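Local coordinates for insecticidal crystal protein Cry35Ab1 (PDB 4JP0), which acts with its partner Cry34Ab1 as a binary insecticidal toxin against western corn rootworm, whose larval midgut epithelium is probably the main target, at residues A[247-252]-A[316-321]; A[50-55]-A[88-93]; A[271-276]-A[281-286]; A[3-8]-A[143-148]. All coordinates share one frame; numbering follows the deposited sequence.

Contact 1. Residues A[247-252]-A[316-321]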
loop_
_atom_site.group_PDB
_atom_site.type_symbol
_atom_site.label_atom_id
_atom_site.label_comp_id
_atom_site.label_asym_id
_atom_site.label_seq_id
_atom_site.Cartn_x
_atom_site.Cartn_y
_atom_site.Cartn_z
ATOM N N LEU A 247 7.517 3.845 -2.515
ATOM C CA LEU A 247 6.372 4.131 -1.644
ATOM C C LEU A 247 6.719 4.581 -0.230
ATOM O O LEU A 247 5.834 4.979 0.518
ATOM C CB LEU A 247 5.495 2.893 -1.532
ATOM C CG LEU A 247 4.795 2.462 -2.835
ATOM C CD1 LEU A 247 4.147 1.109 -2.651
ATOM C CD2 LEU A 247 3.775 3.552 -3.266
ATOM N N GLY A 248 7.986 4.491 0.162
ATOM C CA GLY A 248 8.346 4.934 1.507
ATOM C C GLY A 248 8.020 3.958 2.636
ATOM O O GLY A 248 7.824 4.354 3.790
ATOM N N PHE A 249 7.927 2.674 2.315
ATOM C CA PHE A 249 7.787 1.669 3.377
ATOM C C PHE A 249 8.566 0.412 3.029
ATOM O O PHE A 249 8.932 0.206 1.868
ATOM C CB PHE A 249 6.332 1.404 3.833
ATOM C CG PHE A 249 5.489 0.629 2.872
ATOM C CD1 PHE A 249 5.390 -0.754 2.969
ATOM C CD2 PHE A 249 4.677 1.288 1.959
ATOM C CE1 PHE A 249 4.579 -1.462 2.126
ATOM C CE2 PHE A 249 3.875 0.591 1.100
ATOM C CZ PHE A 249 3.799 -0.774 1.176
ATOM N N GLN A 250 8.841 -0.387 4.057
ATOM C CA GLN A 250 9.557 -1.662 3.894
ATOM C C GLN A 250 8.799 -2.794 4.559
ATOM O O GLN A 250 7.921 -2.557 5.402
ATOM C CB GLN A 250 10.963 -1.587 4.506
ATOM C CG GLN A 250 10.981 -1.365 6.014
ATOM C CD GLN A 250 12.369 -1.005 6.545
ATOM O OE1 GLN A 250 13.061 -0.178 5.957
ATOM N NE2 GLN A 250 12.767 -1.619 7.662
ATOM N N ILE A 251 9.153 -4.027 4.193
ATOM C CA ILE A 251 8.567 -5.185 4.825
ATOM C C ILE A 251 9.611 -5.706 5.777
ATOM O O ILE A 251 10.748 -5.945 5.381
ATOM C CB ILE A 251 8.203 -6.269 3.836
ATOM C CG1 ILE A 251 7.250 -5.739 2.747
ATOM C CG2 ILE A 251 7.510 -7.364 4.591
ATOM C CD1 ILE A 251 6.025 -5.093 3.290
ATOM N N ASN A 252 9.234 -5.845 7.039
ATOM C CA ASN A 252 10.168 -6.353 8.054
ATOM C C ASN A 252 10.108 -7.867 8.201
ATOM O O ASN A 252 9.289 -8.540 7.561
ATOM C CB ASN A 252 9.920 -5.671 9.393
ATOM C CG ASN A 252 10.552 -4.320 9.461
ATOM O OD1 ASN A 252 11.184 -3.873 8.498
ATOM N ND2 ASN A 252 10.397 -3.645 10.604
ATOM N N THR A 316 3.923 -13.352 -0.615
ATOM C CA THR A 316 3.111 -12.134 -0.776
ATOM C C THR A 316 3.776 -11.271 -1.828
ATOM O O THR A 316 4.979 -10.978 -1.739
ATOM C CB THR A 316 3.020 -11.381 0.539
ATOM O OG1 THR A 316 2.292 -12.182 1.466
ATOM C CG2 THR A 316 2.147 -10.107 0.405
ATOM N N SER A 317 3.013 -10.836 -2.827
ATOM C CA SER A 317 3.562 -9.993 -3.875
ATOM C C SER A 317 2.846 -8.628 -3.858
ATOM O O SER A 317 1.658 -8.549 -4.091
ATOM C CB SER A 317 3.352 -10.648 -5.250
ATOM O OG SER A 317 3.968 -9.874 -6.271
ATOM N N LEU A 318 3.594 -7.576 -3.567
ATOM C CA LEU A 318 3.060 -6.213 -3.573
ATOM C C LEU A 318 3.453 -5.628 -4.924
ATOM O O LEU A 318 4.629 -5.658 -5.293
ATOM C CB LEU A 318 3.700 -5.449 -2.430
ATOM C CG LEU A 318 2.976 -5.713 -1.108
ATOM C CD1 LEU A 318 3.626 -4.972 0.082
ATOM C CD2 LEU A 318 1.553 -5.284 -1.260
ATOM N N GLU A 319 2.490 -5.124 -5.690
ATOM C CA GLU A 319 2.789 -4.665 -7.051
ATOM C C GLU A 319 2.065 -3.345 -7.295
ATOM O O GLU A 319 0.893 -3.226 -7.029
ATOM C CB GLU A 319 2.328 -5.715 -8.079
ATOM C CG GLU A 319 2.977 -7.095 -7.890
ATOM C CD GLU A 319 2.333 -8.212 -8.730
ATOM O OE1 GLU A 319 1.598 -7.934 -9.684
ATOM O OE2 GLU A 319 2.560 -9.406 -8.444
ATOM N N LEU A 320 2.785 -2.381 -7.833
ATOM C CA LEU A 320 2.269 -1.041 -8.024
ATOM C C LEU A 320 2.215 -0.702 -9.500
ATOM O O LEU A 320 3.203 -0.915 -10.228
ATOM C CB LEU A 320 3.200 -0.056 -7.324
ATOM C CG LEU A 320 2.811 1.414 -7.405
ATOM C CD1 LEU A 320 1.570 1.660 -6.583
ATOM C CD2 LEU A 320 3.953 2.316 -6.891
ATOM N N TYR A 321 1.078 -0.136 -9.916
ATOM C CA TYR A 321 0.795 0.160 -11.323
ATOM C C TYR A 321 0.319 1.586 -11.579
ATOM O O TYR A 321 -0.510 2.127 -10.805
ATOM C CB TYR A 321 -0.340 -0.750 -11.806
ATOM C CG TYR A 321 -0.054 -2.243 -11.654
ATOM C CD1 TYR A 321 -0.205 -2.872 -10.423
ATOM C CD2 TYR A 321 0.393 -3.002 -12.731
ATOM C CE1 TYR A 321 0.054 -4.199 -10.272
ATOM C CE2 TYR A 321 0.640 -4.372 -12.584
ATOM C CZ TYR A 321 0.487 -4.948 -11.352
ATOM O OH TYR A 321 0.745 -6.302 -11.176
#
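Leu247 and Leu320 reach toward each other tip to tip, and their CD2 methyls meet at 3.8 Å. With CG anti to the backbone N (chi1 -179°), Leu320 extends its CD2 branch to Leu247. A second meeting point lies at Leu318, whose CD1 methyl is shared by two partners. Leu318 CD1 lies at the edge of the Phe249 ring, near its plane, 4.2 Å from Phe249 CE1. Ile251 comes to the same methyl with the end of its longer branch, Ile251 CD1 lying 4.0 Å from Leu318 CD1. Apolar side chains suit these positions: all five touching residues are buried, and no hydrogen bond links the segments. Ahead of Phe249, Gly248, with no side chain, suits the positive phi of 79° at which the chain leaves helix 240-247. Ile243 of that helix touches both Phe249 and Leu318. Leu247 CA and Leu320 CA are 9.2 Å apart, Ile251 CA and Leu318 CA 10.1 Å, as is characteristic of a layer packed by its side chains against the face of a beta sheet, here the antiparallel sheet containing strand 307-323.

Contact 2. Residues A[50-55]-A[88-93]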
loop_
_atom_site.group_PDB
_atom_site.type_symbol
_atom_site.label_atom_id
_atom_site.label_comp_id
_atom_site.label_asym_id
_atom_site.label_seq_id
_atom_site.Cartn_x
_atom_site.Cartn_y
_atom_site.Cartn_z
ATOM N N PHE A 50 -6.230 15.126 -2.513
ATOM C CA PHE A 50 -6.011 13.684 -2.226
ATOM C C PHE A 50 -6.399 13.391 -0.780
ATOM O O PHE A 50 -6.078 14.173 0.126
ATOM C CB PHE A 50 -4.563 13.307 -2.435
ATOM C CG PHE A 50 -4.148 13.277 -3.902
ATOM C CD1 PHE A 50 -3.281 14.213 -4.407
ATOM C CD2 PHE A 50 -4.632 12.306 -4.751
ATOM C CE1 PHE A 50 -2.856 14.163 -5.723
ATOM C CE2 PHE A 50 -4.234 12.271 -6.090
ATOM C CZ PHE A 50 -3.334 13.197 -6.562
ATOM N N PRO A 51 -7.088 12.282 -0.546
ATOM C CA PRO A 51 -7.516 11.939 0.802
ATOM C C PRO A 51 -6.400 11.181 1.534
ATOM O O PRO A 51 -5.676 10.388 0.920
ATOM C CB PRO A 51 -8.724 11.020 0.550
ATOM C CG PRO A 51 -8.303 10.233 -0.721
ATOM C CD PRO A 51 -7.458 11.235 -1.531
ATOM N N ILE A 52 -6.285 11.447 2.837
ATOM C CA ILE A 52 -5.363 10.724 3.698
ATOM C C ILE A 52 -6.104 10.271 4.937
ATOM O O ILE A 52 -7.327 10.490 5.082
ATOM C CB ILE A 52 -4.121 11.587 4.039
ATOM C CG1 ILE A 52 -4.515 12.902 4.732
ATOM C CG2 ILE A 52 -3.287 11.856 2.766
ATOM C CD1 ILE A 52 -3.274 13.707 5.224
ATOM N N ASP A 53 -5.399 9.603 5.832
ATOM C CA ASP A 53 -6.068 9.056 6.992
ATOM C C ASP A 53 -6.758 10.136 7.846
ATOM O O ASP A 53 -6.431 11.314 7.796
ATOM C CB ASP A 53 -5.089 8.264 7.885
ATOM C CG ASP A 53 -4.564 6.970 7.239
ATOM O OD1 ASP A 53 -5.174 6.422 6.274
ATOM O OD2 ASP A 53 -3.511 6.419 7.679
ATOM N N ASP A 54 -7.741 9.695 8.618
ATOM C CA ASP A 54 -8.429 10.538 9.589
ATOM C C ASP A 54 -9.137 11.766 8.995
ATOM O O ASP A 54 -9.069 12.877 9.552
ATOM C CB ASP A 54 -7.471 10.916 10.742
ATOM C CG ASP A 54 -6.813 9.691 11.397
ATOM O OD1 ASP A 54 -7.534 8.775 11.833
ATOM O OD2 ASP A 54 -5.564 9.557 11.532
ATOM N N ASP A 55 -9.807 11.540 7.868
ATOM C CA ASP A 55 -10.649 12.538 7.237
ATOM C C ASP A 55 -9.896 13.842 6.963
ATOM O O ASP A 55 -10.396 14.945 7.216
ATOM C CB ASP A 55 -11.907 12.789 8.074
ATOM C CG ASP A 55 -12.666 11.503 8.401
ATOM O OD1 ASP A 55 -12.914 10.676 7.494
ATOM O OD2 ASP A 55 -13.057 11.234 9.548
ATOM N N ILE A 88 2.295 20.073 8.504
ATOM C CA ILE A 88 1.846 21.365 7.990
ATOM C C ILE A 88 1.342 21.305 6.584
ATOM O O ILE A 88 1.117 22.356 5.990
ATOM C CB ILE A 88 2.998 22.355 7.980
ATOM C CG1 ILE A 88 4.070 21.857 6.984
ATOM C CG2 ILE A 88 3.535 22.589 9.392
ATOM C CD1 ILE A 88 5.077 22.958 6.487
ATOM N N GLN A 89 1.257 20.117 5.991
ATOM C CA GLN A 89 0.658 20.034 4.669
ATOM C C GLN A 89 -0.713 19.363 4.733
ATOM O O GLN A 89 -1.328 19.127 3.709
ATOM C CB GLN A 89 1.573 19.274 3.727
ATOM C CG GLN A 89 2.898 20.010 3.489
ATOM C CD GLN A 89 3.873 19.189 2.688
ATOM O OE1 GLN A 89 3.668 17.999 2.496
ATOM N NE2 GLN A 89 4.937 19.811 2.235
ATOM N N LYS A 90 -1.176 19.028 5.938
ATOM C CA LYS A 90 -2.487 18.340 6.071
ATOM C C LYS A 90 -3.655 19.300 6.325
ATOM O O LYS A 90 -3.543 20.243 7.118
ATOM C CB LYS A 90 -2.441 17.291 7.197
ATOM C CG LYS A 90 -1.356 16.208 7.004
ATOM C CD LYS A 90 -1.547 15.071 8.032
ATOM C CE LYS A 90 -1.097 15.529 9.391
ATOM N NZ LYS A 90 -1.193 14.458 10.503
ATOM N N TRP A 91 -4.783 19.065 5.679
ATOM C CA TRP A 91 -5.930 19.966 5.798
ATOM C C TRP A 91 -7.204 19.223 6.149
ATOM O O TRP A 91 -7.341 18.028 5.848
ATOM C CB TRP A 91 -6.156 20.707 4.450
ATOM C CG TRP A 91 -4.923 21.458 4.039
ATOM C CD1 TRP A 91 -3.869 20.980 3.334
ATOM C CD2 TRP A 91 -4.614 22.805 4.374
ATOM N NE1 TRP A 91 -2.913 21.955 3.199
ATOM C CE2 TRP A 91 -3.355 23.095 3.825
ATOM C CE3 TRP A 91 -5.290 23.807 5.081
ATOM C CZ2 TRP A 91 -2.752 24.351 3.948
ATOM C CZ3 TRP A 91 -4.696 25.055 5.203
ATOM C CH2 TRP A 91 -3.436 25.307 4.662
ATOM N N GLN A 92 -8.133 19.951 6.782
ATOM C CA GLN A 92 -9.495 19.497 6.997
ATOM C C GLN A 92 -10.356 20.447 6.211
ATOM O O GLN A 92 -10.047 21.636 6.164
ATOM C CB GLN A 92 -9.894 19.563 8.481
ATOM C CG GLN A 92 -9.278 18.471 9.310
ATOM C CD GLN A 92 -9.638 18.604 10.772
ATOM O OE1 GLN A 92 -8.752 18.683 11.616
ATOM N NE2 GLN A 92 -10.947 18.652 11.079
ATOM N N ILE A 93 -11.400 19.943 5.549
ATOM C CA ILE A 93 -12.322 20.824 4.817
ATOM C C ILE A 93 -13.688 20.567 5.405
ATOM O O ILE A 93 -14.217 19.472 5.301
ATOM C CB ILE A 93 -12.257 20.502 3.324
ATOM C CG1 ILE A 93 -10.832 20.734 2.838
ATOM C CG2 ILE A 93 -13.182 21.382 2.532
ATOM C CD1 ILE A 93 -10.680 20.433 1.346
HETATM O O HOH W 1 -11.905 17.165 6.623
#
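Ile52 and Lys90 have CA atoms 8.5 Å apart, and the CA atoms of Asp55 and Gln92 approach to 7.1 Å, too far in both places for direct pairing of the backbones. A water spans the gap instead: it donates to Asp55 O at 2.7 Å and accepts from Ile93 N at 3.0 Å, joining the turn after strand 43-52 to strand 91-96. Asp54 and Asp55 both have positive phi, near 60° and 55°, and this lets the chain turn tightly.

The side-chain contact is carried by Ile52 and Lys90, which cross at about a right angle. Ile52 places CG1 between its backbone N and carbonyl carbon (chi1 58°), and the extended branch beyond it brings Ile52 CD1 against the lysine stem, 3.6 Å from Lys90 CD and equally near its CG. Lysine suits this border because its methylenes can cover a buried isoleucine while the bend at chi3 carries NZ onward, where it forms a long, weak ion pair with Asp105. Farther along, Gln92 CG lies 4.3 Å from Asp55 O, a looser contact at the exposed margin.

Strand 56-61 lies close to both sides: Ile58 touches Ile52, Gln56 touches Lys90, and Trp91 shares a backbone hydrogen bond with Tyr57. Trp91 also packs on strand 99-104. Both segments fall in the ricin B-type lectin range, consistent with a beta-trefoil, whereas Met185, which touches Ile52, comes from a loop beyond it.

Contact 3. Residues A[271-276]-A[281-286]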
loop_
_atom_site.group_PDB
_atom_site.type_symbol
_atom_site.label_atom_id
_atom_site.label_comp_id
_atom_site.label_asym_id
_atom_site.label_seq_id
_atom_site.Cartn_x
_atom_site.Cartn_y
_atom_site.Cartn_z
ATOM N N ILE A 271 -1.183 7.401 4.777
ATOM C CA ILE A 271 -2.268 6.512 4.399
ATOM C C ILE A 271 -2.052 5.123 4.998
ATOM O O ILE A 271 -2.633 4.126 4.541
ATOM C CB ILE A 271 -2.485 6.439 2.844
ATOM C CG1 ILE A 271 -1.222 5.933 2.136
ATOM C CG2 ILE A 271 -2.906 7.841 2.289
ATOM C CD1 ILE A 271 -1.486 5.368 0.736
ATOM N N LYS A 272 -1.204 5.041 5.998
ATOM C CA LYS A 272 -0.935 3.730 6.605
ATOM C C LYS A 272 -2.157 2.957 7.102
ATOM O O LYS A 272 -2.173 1.716 7.045
ATOM C CB LYS A 272 0.111 3.815 7.740
ATOM C CG LYS A 272 -0.354 4.582 8.941
ATOM C CD LYS A 272 0.807 4.807 9.929
ATOM C CE LYS A 272 0.746 6.210 10.543
ATOM N NZ LYS A 272 1.385 6.151 11.896
ATOM N N THR A 273 -3.171 3.654 7.582
ATOM C CA THR A 273 -4.390 2.979 8.033
ATOM C C THR A 273 -5.105 2.375 6.833
ATOM O O THR A 273 -5.622 1.258 6.894
ATOM C CB THR A 273 -5.317 3.977 8.738
ATOM O OG1 THR A 273 -4.735 4.345 9.992
ATOM C CG2 THR A 273 -6.642 3.336 9.122
ATOM N N GLN A 274 -5.133 3.122 5.743
ATOM C CA GLN A 274 -5.751 2.665 4.500
ATOM C C GLN A 274 -5.024 1.433 3.980
ATOM O O GLN A 274 -5.635 0.460 3.541
ATOM C CB GLN A 274 -5.649 3.768 3.457
ATOM C CG GLN A 274 -6.087 3.319 2.038
ATOM C CD GLN A 274 -5.840 4.397 1.013
ATOM O OE1 GLN A 274 -5.763 5.580 1.362
ATOM N NE2 GLN A 274 -5.762 4.009 -0.260
ATOM N N LEU A 275 -3.699 1.495 4.004
ATOM C CA LEU A 275 -2.927 0.345 3.572
ATOM C C LEU A 275 -3.194 -0.874 4.449
ATOM O O LEU A 275 -3.338 -1.979 3.963
ATOM C CB LEU A 275 -1.438 0.676 3.538
ATOM C CG LEU A 275 -1.014 1.763 2.553
ATOM C CD1 LEU A 275 0.515 1.906 2.595
ATOM C CD2 LEU A 275 -1.489 1.444 1.131
ATOM N N ASN A 276 -3.204 -0.678 5.755
ATOM C CA ASN A 276 -3.397 -1.793 6.666
ATOM C C ASN A 276 -4.751 -2.442 6.371
ATOM O O ASN A 276 -4.874 -3.662 6.216
ATOM C CB ASN A 276 -3.351 -1.253 8.108
ATOM C CG ASN A 276 -3.858 -2.238 9.140
ATOM O OD1 ASN A 276 -4.845 -1.977 9.831
ATOM N ND2 ASN A 276 -3.149 -3.332 9.311
ATOM N N ILE A 281 -2.392 -5.829 5.525
ATOM C CA ILE A 281 -1.008 -6.027 5.906
ATOM C C ILE A 281 -0.860 -5.464 7.310
ATOM O O ILE A 281 -1.273 -4.345 7.576
ATOM C CB ILE A 281 -0.112 -5.246 4.957
ATOM C CG1 ILE A 281 -0.120 -5.880 3.564
ATOM C CG2 ILE A 281 1.305 -5.205 5.479
ATOM C CD1 ILE A 281 0.490 -4.980 2.543
ATOM N N GLU A 282 -0.302 -6.258 8.210
ATOM C CA GLU A 282 -0.122 -5.835 9.583
ATOM C C GLU A 282 1.034 -4.850 9.709
ATOM O O GLU A 282 1.956 -4.849 8.898
ATOM C CB GLU A 282 0.162 -7.073 10.453
ATOM C CG GLU A 282 -1.066 -7.957 10.627
ATOM C CD GLU A 282 -0.842 -9.158 11.527
ATOM O OE1 GLU A 282 0.332 -9.455 11.892
ATOM O OE2 GLU A 282 -1.862 -9.815 11.871
ATOM N N TYR A 283 0.952 -3.990 10.713
ATOM C CA TYR A 283 2.082 -3.176 11.098
ATOM C C TYR A 283 3.100 -4.129 11.707
ATOM O O TYR A 283 2.739 -5.074 12.440
ATOM C CB TYR A 283 1.673 -2.149 12.147
ATOM C CG TYR A 283 0.661 -1.127 11.653
ATOM C CD1 TYR A 283 -0.621 -1.076 12.170
ATOM C CD2 TYR A 283 0.996 -0.209 10.686
ATOM C CE1 TYR A 283 -1.541 -0.123 11.727
ATOM C CE2 TYR A 283 0.075 0.734 10.238
ATOM C CZ TYR A 283 -1.180 0.754 10.757
ATOM O OH TYR A 283 -2.087 1.670 10.316
ATOM N N SER A 284 4.369 -3.900 11.399
ATOM C CA SER A 284 5.432 -4.738 11.928
ATOM C C SER A 284 5.594 -4.554 13.422
ATOM O O SER A 284 5.302 -3.484 13.955
ATOM C CB SER A 284 6.752 -4.434 11.233
ATOM O OG SER A 284 7.815 -5.155 11.834
ATOM N N HIS A 285 6.064 -5.609 14.086
ATOM C CA HIS A 285 6.345 -5.561 15.525
ATOM C C HIS A 285 7.845 -5.748 15.743
ATOM O O HIS A 285 8.324 -5.896 16.874
ATOM C CB HIS A 285 5.574 -6.671 16.243
ATOM C CG HIS A 285 4.110 -6.398 16.392
ATOM N ND1 HIS A 285 3.302 -6.046 15.331
ATOM C CD2 HIS A 285 3.302 -6.442 17.479
ATOM C CE1 HIS A 285 2.063 -5.871 15.759
ATOM N NE2 HIS A 285 2.036 -6.104 17.059
ATOM N N GLU A 286 8.586 -5.752 14.646
ATOM C CA GLU A 286 10.014 -5.955 14.657
ATOM C C GLU A 286 10.728 -4.740 14.128
ATOM O O GLU A 286 10.121 -3.830 13.559
ATOM C CB GLU A 286 10.394 -7.158 13.788
ATOM C CG GLU A 286 9.708 -8.469 14.143
ATOM C CD GLU A 286 10.268 -9.167 15.386
ATOM O OE1 GLU A 286 11.333 -8.770 15.941
ATOM O OE2 GLU A 286 9.624 -10.150 15.807
#
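Asn276 and Ile281 supply the hydrogen bonds of this contact. Asn276 ND2 donates to Ile281 O at 2.7 Å with an N-H...O angle of 160°; the oxygen lies in the plane of the amide, but the donor stands above the carbonyl plane rather than on a lone pair. Setting CG anti to the Asn276 backbone N (chi1 166°) turns the amide toward the returning chain. Asn276 CA also makes a CA-H...O contact with Ile281 O at 3.4 Å, whereas the bond from Ile281 N to Asn276 O is weak. Asparagine suits the site because its short side chain brings an N-H to a backbone carbonyl only five residues ahead.

Van der Waals contact centres on Tyr283. Its side chain runs at about a right angle to that of Asn276, yet their flat groups are tilted only 18° apart, with Asn276 CG 4.1 Å from Tyr283 CE1. Lys272 CB lies in the ring plane at its edge, and Tyr283 OH is 3.7 Å from Lys272 CG. A long, flat tyrosine can thus reach back to the first turn of the helix.

Beyond it, Ser284 OG accepts from Glu286 N at 3.0 Å, forming an ST turn.

Strand 257-259 lies beside both segments: Met257 touches Ile281 and Tyr283, and Phe259 touches Lys272 and Leu275. Leu205 and Lys207 of strand 202-221 pack against Leu275 and Ile281 respectively, placing helix 272-279 and its following loop against the long-stranded sheet.

Contact 4. Residues A[3-8]-A[143-148]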
loop_
_atom_site.group_PDB
_atom_site.type_symbol
_atom_site.label_atom_id
_atom_site.label_comp_id
_atom_site.label_asym_id
_atom_site.label_seq_id
_atom_site.Cartn_x
_atom_site.Cartn_y
_atom_site.Cartn_z
ATOM N N ASP A 3 -15.546 14.688 -2.958
ATOM C CA ASP A 3 -15.004 13.832 -4.010
ATOM C C ASP A 3 -13.532 14.152 -4.193
ATOM O O ASP A 3 -13.146 15.332 -4.219
ATOM C CB ASP A 3 -15.689 14.074 -5.358
ATOM C CG ASP A 3 -17.164 13.731 -5.345
ATOM O OD1 ASP A 3 -17.558 12.762 -4.665
ATOM O OD2 ASP A 3 -17.999 14.393 -5.987
ATOM N N THR A 4 -12.702 13.130 -4.364
ATOM C CA THR A 4 -11.287 13.363 -4.562
ATOM C C THR A 4 -10.787 12.909 -5.939
ATOM O O THR A 4 -9.598 12.571 -6.096
ATOM C CB THR A 4 -10.463 12.719 -3.431
ATOM O OG1 THR A 4 -10.889 11.357 -3.233
ATOM C CG2 THR A 4 -10.783 13.424 -2.088
ATOM N N ASN A 5 -11.676 12.874 -6.917
ATOM C CA ASN A 5 -11.263 12.600 -8.283
ATOM C C ASN A 5 -11.596 13.788 -9.157
ATOM O O ASN A 5 -11.912 13.658 -10.324
ATOM C CB ASN A 5 -11.943 11.329 -8.813
ATOM C CG ASN A 5 -13.446 11.477 -8.911
ATOM O OD1 ASN A 5 -14.080 12.226 -8.148
ATOM N ND2 ASN A 5 -14.031 10.752 -9.853
ATOM N N LYS A 6 -11.489 14.972 -8.575
ATOM C CA LYS A 6 -11.799 16.202 -9.300
ATOM C C LYS A 6 -10.694 17.230 -9.248
ATOM O O LYS A 6 -9.907 17.288 -8.279
ATOM C CB LYS A 6 -13.064 16.838 -8.691
ATOM C CG LYS A 6 -14.327 16.062 -9.031
ATOM C CD LYS A 6 -15.549 16.673 -8.318
ATOM C CE LYS A 6 -16.831 16.058 -8.869
ATOM N NZ LYS A 6 -17.928 16.235 -7.900
ATOM N N VAL A 7 -10.688 18.095 -10.254
ATOM C CA VAL A 7 -9.831 19.262 -10.239
ATOM C C VAL A 7 -10.753 20.407 -9.782
ATOM O O VAL A 7 -11.820 20.620 -10.360
ATOM C CB VAL A 7 -9.292 19.596 -11.682
ATOM C CG1 VAL A 7 -8.439 20.848 -11.643
ATOM C CG2 VAL A 7 -8.480 18.402 -12.239
ATOM N N TYR A 8 -10.349 21.126 -8.745
ATOM C CA TYR A 8 -11.180 22.153 -8.159
ATOM C C TYR A 8 -10.573 23.523 -8.295
ATOM O O TYR A 8 -9.371 23.657 -8.300
ATOM C CB TYR A 8 -11.270 21.897 -6.651
ATOM C CG TYR A 8 -12.116 20.731 -6.236
ATOM C CD1 TYR A 8 -11.529 19.534 -5.819
ATOM C CD2 TYR A 8 -13.502 20.827 -6.222
ATOM C CE1 TYR A 8 -12.330 18.468 -5.404
ATOM C CE2 TYR A 8 -14.298 19.748 -5.819
ATOM C CZ TYR A 8 -13.704 18.597 -5.394
ATOM O OH TYR A 8 -14.464 17.549 -4.962
ATOM N N ILE A 143 -12.143 13.062 -13.103
ATOM C CA ILE A 143 -11.408 11.958 -13.685
ATOM C C ILE A 143 -12.032 10.678 -13.194
ATOM O O ILE A 143 -12.149 10.460 -11.988
ATOM C CB ILE A 143 -9.936 11.982 -13.204
ATOM C CG1 ILE A 143 -9.321 13.358 -13.365
ATOM C CG2 ILE A 143 -9.096 10.880 -13.940
ATOM C CD1 ILE A 143 -9.304 13.780 -14.724
ATOM N N GLN A 144 -12.411 9.806 -14.115
ATOM C CA GLN A 144 -12.986 8.514 -13.740
ATOM C C GLN A 144 -11.853 7.612 -13.233
ATOM O O GLN A 144 -10.772 7.524 -13.840
ATOM C CB GLN A 144 -13.714 7.878 -14.944
ATOM C CG GLN A 144 -14.891 8.714 -15.555
ATOM C CD GLN A 144 -16.064 8.940 -14.584
ATOM O OE1 GLN A 144 -16.298 8.128 -13.683
ATOM N NE2 GLN A 144 -16.812 10.036 -14.782
ATOM N N LEU A 145 -12.091 6.955 -12.108
ATOM C CA LEU A 145 -11.039 6.153 -11.478
ATOM C C LEU A 145 -11.146 4.679 -11.816
ATOM O O LEU A 145 -12.202 4.214 -12.180
ATOM C CB LEU A 145 -11.081 6.354 -9.976
ATOM C CG LEU A 145 -10.765 7.786 -9.529
ATOM C CD1 LEU A 145 -10.352 7.763 -8.082
ATOM C CD2 LEU A 145 -9.643 8.393 -10.371
ATOM N N PRO A 146 -10.038 3.954 -11.713
ATOM C CA PRO A 146 -10.047 2.505 -11.948
ATOM C C PRO A 146 -11.029 1.878 -10.964
ATOM O O PRO A 146 -11.082 2.297 -9.822
ATOM C CB PRO A 146 -8.602 2.074 -11.624
ATOM C CG PRO A 146 -7.781 3.306 -11.647
ATOM C CD PRO A 146 -8.704 4.470 -11.342
ATOM N N GLN A 147 -11.780 0.897 -11.437
ATOM C CA GLN A 147 -12.815 0.166 -10.730
ATOM C C GLN A 147 -12.154 -0.987 -9.954
ATOM O O GLN A 147 -11.317 -1.672 -10.505
ATOM C CB GLN A 147 -13.739 -0.415 -11.818
ATOM C CG GLN A 147 -14.871 -1.312 -11.344
ATOM C CD GLN A 147 -15.498 -2.169 -12.479
ATOM O OE1 GLN A 147 -15.369 -1.855 -13.679
ATOM N NE2 GLN A 147 -16.190 -3.237 -12.088
ATOM N N LYS A 148 -12.467 -1.139 -8.668
ATOM C CA LYS A 148 -11.908 -2.224 -7.878
ATOM C C LYS A 148 -12.461 -3.581 -8.349
ATOM O O LYS A 148 -13.666 -3.768 -8.473
ATOM C CB LYS A 148 -12.246 -1.976 -6.405
ATOM C CG LYS A 148 -11.713 -3.003 -5.419
ATOM C CD LYS A 148 -12.019 -2.492 -4.006
ATOM C CE LYS A 148 -11.301 -3.266 -2.933
ATOM N NZ LYS A 148 -10.929 -2.359 -1.774
#
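Asn5 touches both Ile143 and Leu145. Asp3, near the start of the chain, is tied to what follows: Asp3 OD2 forms a salt bridge with Lys6 NZ at 2.7 Å, and its backbone O accepts a hydrogen bond from Tyr8 OH. Asn5 then uses backbone and side chain together. Ile143 N donates to Asn5 O at 2.9 Å, a nearly straight bond (N-H...O 175°). Asn5 ND2 donates to Ile143 O, also at 2.9 Å but more bent at 135°, with the donor above the carbonyl plane. Chi1 of 64° puts CG between the backbone N and the carbonyl carbon, bringing ND2 close to that oxygen, which lies tilted from the amide plane. Asparagine suits the place through this ND2, which adds to the backbone bond so that Ile143 is held at both N and O. Asn5 CB packs 3.8 Å from Leu145 CG. Next, Lys6 lays its CB over one face of the Tyr8 ring, its long chain suiting it to span from there to Asp3. Val7 makes backbone hydrogen bonds with Val140 and Gln141 of strand 135-142, and Tyr8 pairs with Trp47 of strand 43-52. Strand 6-12 therefore runs between these two antiparallel neighbours, while Leu145 and Pro146 go on to touch strand 202-221.

From the N terminus, contact 4 opens first and closes the longest loop, bringing the chain start to the segment that follows strand 135-142. Contact 2 lies wholly within that loop, and the two meet where Pro51 packs on Thr4, just before strand 6-12, the neighbour of strand 43-52 in one sheet. After contact 4 has closed, contact 1 opens, and contact 3 lies, along the sequence, between the two segments of contact 1. These two also touch, through hydrogen bonds from Asn252 to Ser284 and Glu286 and through Phe249 packing on Leu275. Between the lectin-like and toxin regions, Asp53 of contact 2 accepts a hydrogen bond from Thr273 N in contact 3, near the start of helix 272-279.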